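Local structure of hypoxanthine phosphoribosyltransferase (Bacillus anthracis, 4QYI) at residues Leu12-Glu15 with Glu16-Gln19. The protein probably salvages purines by catalysing transfer of a phosphoribosyl group from phosphoribosyl pyrophosphate to hypoxanthine or guanine, yielding the nucleotide. Sequence-based numbering, arbitrary orientation.
Sequences LISE and EQLQ
Ser14 and Gln17 cap the start of helix 15-32 with a pair of hydrogen bonds, a local contact at the point where strand 8-13 gives way to the helix. Ser14 is the N-cap. Its OG lies between the backbone N and the carbonyl carbon (chi1 71°), which turns the hydroxyl toward the helix's first turn, where it accepts a bond from Gln17 N at 3.0 Å. A short side chain suits this place because its oxygen can reach an amide that has no helical carbonyl before it. Gln17 bonds in the opposite direction: its CG stands beside its own backbone N and the chain runs on extended, carrying OE1 back to Ser14 N at 2.8 Å. That bond is nearly straight (172° at the hydrogen), although Ser14 N lies somewhat out of the plane of the Gln17 side-chain carbonyl. Together the two bonds make a capping box, with glutamine in the role often played by glutamate; a weak bond from Ser14 OG to the same OE1, at 3.3 Å, adds to it. Regular helical bonding then takes over, Leu18 N donating to Ser14 O at 3.0 Å and Gln19 N to Glu15 O. Ile13 CG2 meets Leu18 CD2 at 3.9 Å and also rests on Gln17 CB, the side chains crossing at about a right angle. Apolar Ile13 and Leu18 suit their buried places against Phe148, while Glu15 and Glu16 bring negative charge to the helix's N-terminal turn, where it is generally favourable. Just before the cap, Leu12 and Ile13 share Ile172 as backbone partner, forming a classic beta bulge.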
ATOM      1  N   LEU A  12     -16.849   5.742  13.345  1.00 86.14           N
ATOM      2  CA  LEU A  12     -17.439   4.415  13.586  1.00 82.50           C
ATOM      3  C   LEU A  12     -16.468   3.486  14.312  1.00 78.42           C
ATOM      4  O   LEU A  12     -16.875   2.733  15.190  1.00 77.64           O
ATOM      5  CB  LEU A  12     -17.919   3.787  12.277  1.00 82.14           C
ATOM      6  CG  LEU A  12     -18.766   2.501  12.328  1.00 84.13           C
ATOM      7  CD1 LEU A  12     -20.167   2.800  12.859  1.00 87.35           C
ATOM      8  CD2 LEU A  12     -18.853   1.884  10.937  1.00 83.24           C
ATOM      9  N   ILE A  13     -15.192   3.537  13.937  1.00 73.12           N
ATOM     10  CA  ILE A  13     -14.176   2.712  14.567  1.00 69.70           C
ATOM     11  C   ILE A  13     -12.979   3.617  14.732  1.00 68.22           C
ATOM     12  O   ILE A  13     -12.463   4.148  13.761  1.00 65.08           O
ATOM     13  CB  ILE A  13     -13.784   1.504  13.699  1.00 69.76           C
ATOM     14  CG1 ILE A  13     -15.037   0.759  13.231  1.00 72.51           C
ATOM     15  CG2 ILE A  13     -12.874   0.574  14.484  1.00 69.26           C
ATOM     16  CD1 ILE A  13     -14.743  -0.409  12.318  1.00 72.86           C
ATOM     17  N   SER A  14     -12.527   3.798  15.965  1.00 68.65           N
ATOM     18  CA  SER A  14     -11.437   4.713  16.223  1.00 67.88           C
ATOM     19  C   SER A  14     -10.089   4.175  15.803  1.00 66.49           C
ATOM     20  O   SER A  14      -9.908   2.991  15.577  1.00 66.05           O
ATOM     21  CB  SER A  14     -11.372   5.034  17.719  1.00 70.34           C
ATOM     22  OG  SER A  14     -10.921   3.912  18.454  1.00 68.92           O
ATOM     23  N   GLU A  15      -9.137   5.088  15.728  1.00 68.21           N
ATOM     24  CA  GLU A  15      -7.769   4.766  15.413  1.00 67.69           C
ATOM     25  C   GLU A  15      -7.247   3.693  16.381  1.00 68.78           C
ATOM     26  O   GLU A  15      -6.654   2.700  15.967  1.00 68.06           O
ATOM     27  CB  GLU A  15      -6.943   6.048  15.525  1.00 70.67           C
ATOM     28  CG  GLU A  15      -5.459   5.885  15.283  1.00 71.23           C
ATOM     29  CD  GLU A  15      -4.724   7.218  15.315  1.00 74.43           C
ATOM     30  OE1 GLU A  15      -5.370   8.286  15.430  1.00 76.88           O
ATOM     31  OE2 GLU A  15      -3.487   7.200  15.194  1.00 76.50           O
ATOM     32  N   GLU A  16      -7.489   3.888  17.674  1.00 71.30           N
ATOM     33  CA  GLU A  16      -7.012   2.947  18.683  1.00 73.38           C
ATOM     34  C   GLU A  16      -7.705   1.569  18.570  1.00 71.45           C
ATOM     35  O   GLU A  16      -7.079   0.534  18.771  1.00 68.70           O
ATOM     36  CB  GLU A  16      -7.153   3.591  20.075  1.00 78.43           C
ATOM     37  CG  GLU A  16      -6.520   2.858  21.231  1.00 80.97           C
ATOM     38  CD  GLU A  16      -7.326   1.703  21.803  1.00 84.75           C
ATOM     39  OE1 GLU A  16      -8.384   1.337  21.251  1.00 84.17           O
ATOM     40  OE2 GLU A  16      -6.903   1.166  22.850  1.00 87.96           O
ATOM     41  N   GLN A  17      -8.998   1.557  18.281  1.00 72.30           N
ATOM     42  CA  GLN A  17      -9.695   0.286  18.092  1.00 73.82           C
ATOM     43  C   GLN A  17      -9.108  -0.466  16.896  1.00 71.14           C
ATOM     44  O   GLN A  17      -8.961  -1.683  16.928  1.00 68.14           O
ATOM     45  CB  GLN A  17     -11.168   0.513  17.828  1.00 76.95           C
ATOM     46  CG  GLN A  17     -11.977   0.874  19.042  1.00 82.35           C
ATOM     47  CD  GLN A  17     -13.391   1.162  18.596  1.00 86.85           C
ATOM     48  OE1 GLN A  17     -13.659   2.186  17.982  1.00 85.74           O
ATOM     49  NE2 GLN A  17     -14.292   0.224  18.837  1.00 91.14           N
ATOM     50  N   LEU A  18      -8.793   0.268  15.838  1.00 67.01           N
ATOM     51  CA  LEU A  18      -8.218  -0.349  14.654  1.00 66.33           C
ATOM     52  C   LEU A  18      -6.877  -0.961  14.985  1.00 66.76           C
ATOM     53  O   LEU A  18      -6.632  -2.106  14.635  1.00 66.47           O
ATOM     54  CB  LEU A  18      -8.060   0.662  13.530  1.00 62.28           C
ATOM     55  CG  LEU A  18      -9.372   1.099  12.911  1.00 62.72           C
ATOM     56  CD1 LEU A  18      -9.231   2.357  12.069  1.00 61.69           C
ATOM     57  CD2 LEU A  18      -9.901  -0.053  12.083  1.00 63.07           C
ATOM     58  N   GLN A  19      -6.022  -0.221  15.679  1.00 67.45           N
ATOM     59  CA  GLN A  19      -4.707  -0.748  16.033  1.00 71.77           C
ATOM     60  C   GLN A  19      -4.806  -2.010  16.894  1.00 68.39           C
ATOM     61  O   GLN A  19      -4.077  -2.972  16.665  1.00 64.93           O
ATOM     62  CB  GLN A  19      -3.878   0.305  16.755  1.00 80.01           C
ATOM     63  CG  GLN A  19      -2.437  -0.093  17.029  1.00 86.83           C
ATOM     64  CD  GLN A  19      -1.806   0.756  18.125  1.00 98.87           C
ATOM     65  OE1 GLN A  19      -0.872   0.324  18.807  1.00103.40           O
ATOM     66  NE2 GLN A  19      -2.306   1.979  18.289  1.00104.69           N
TER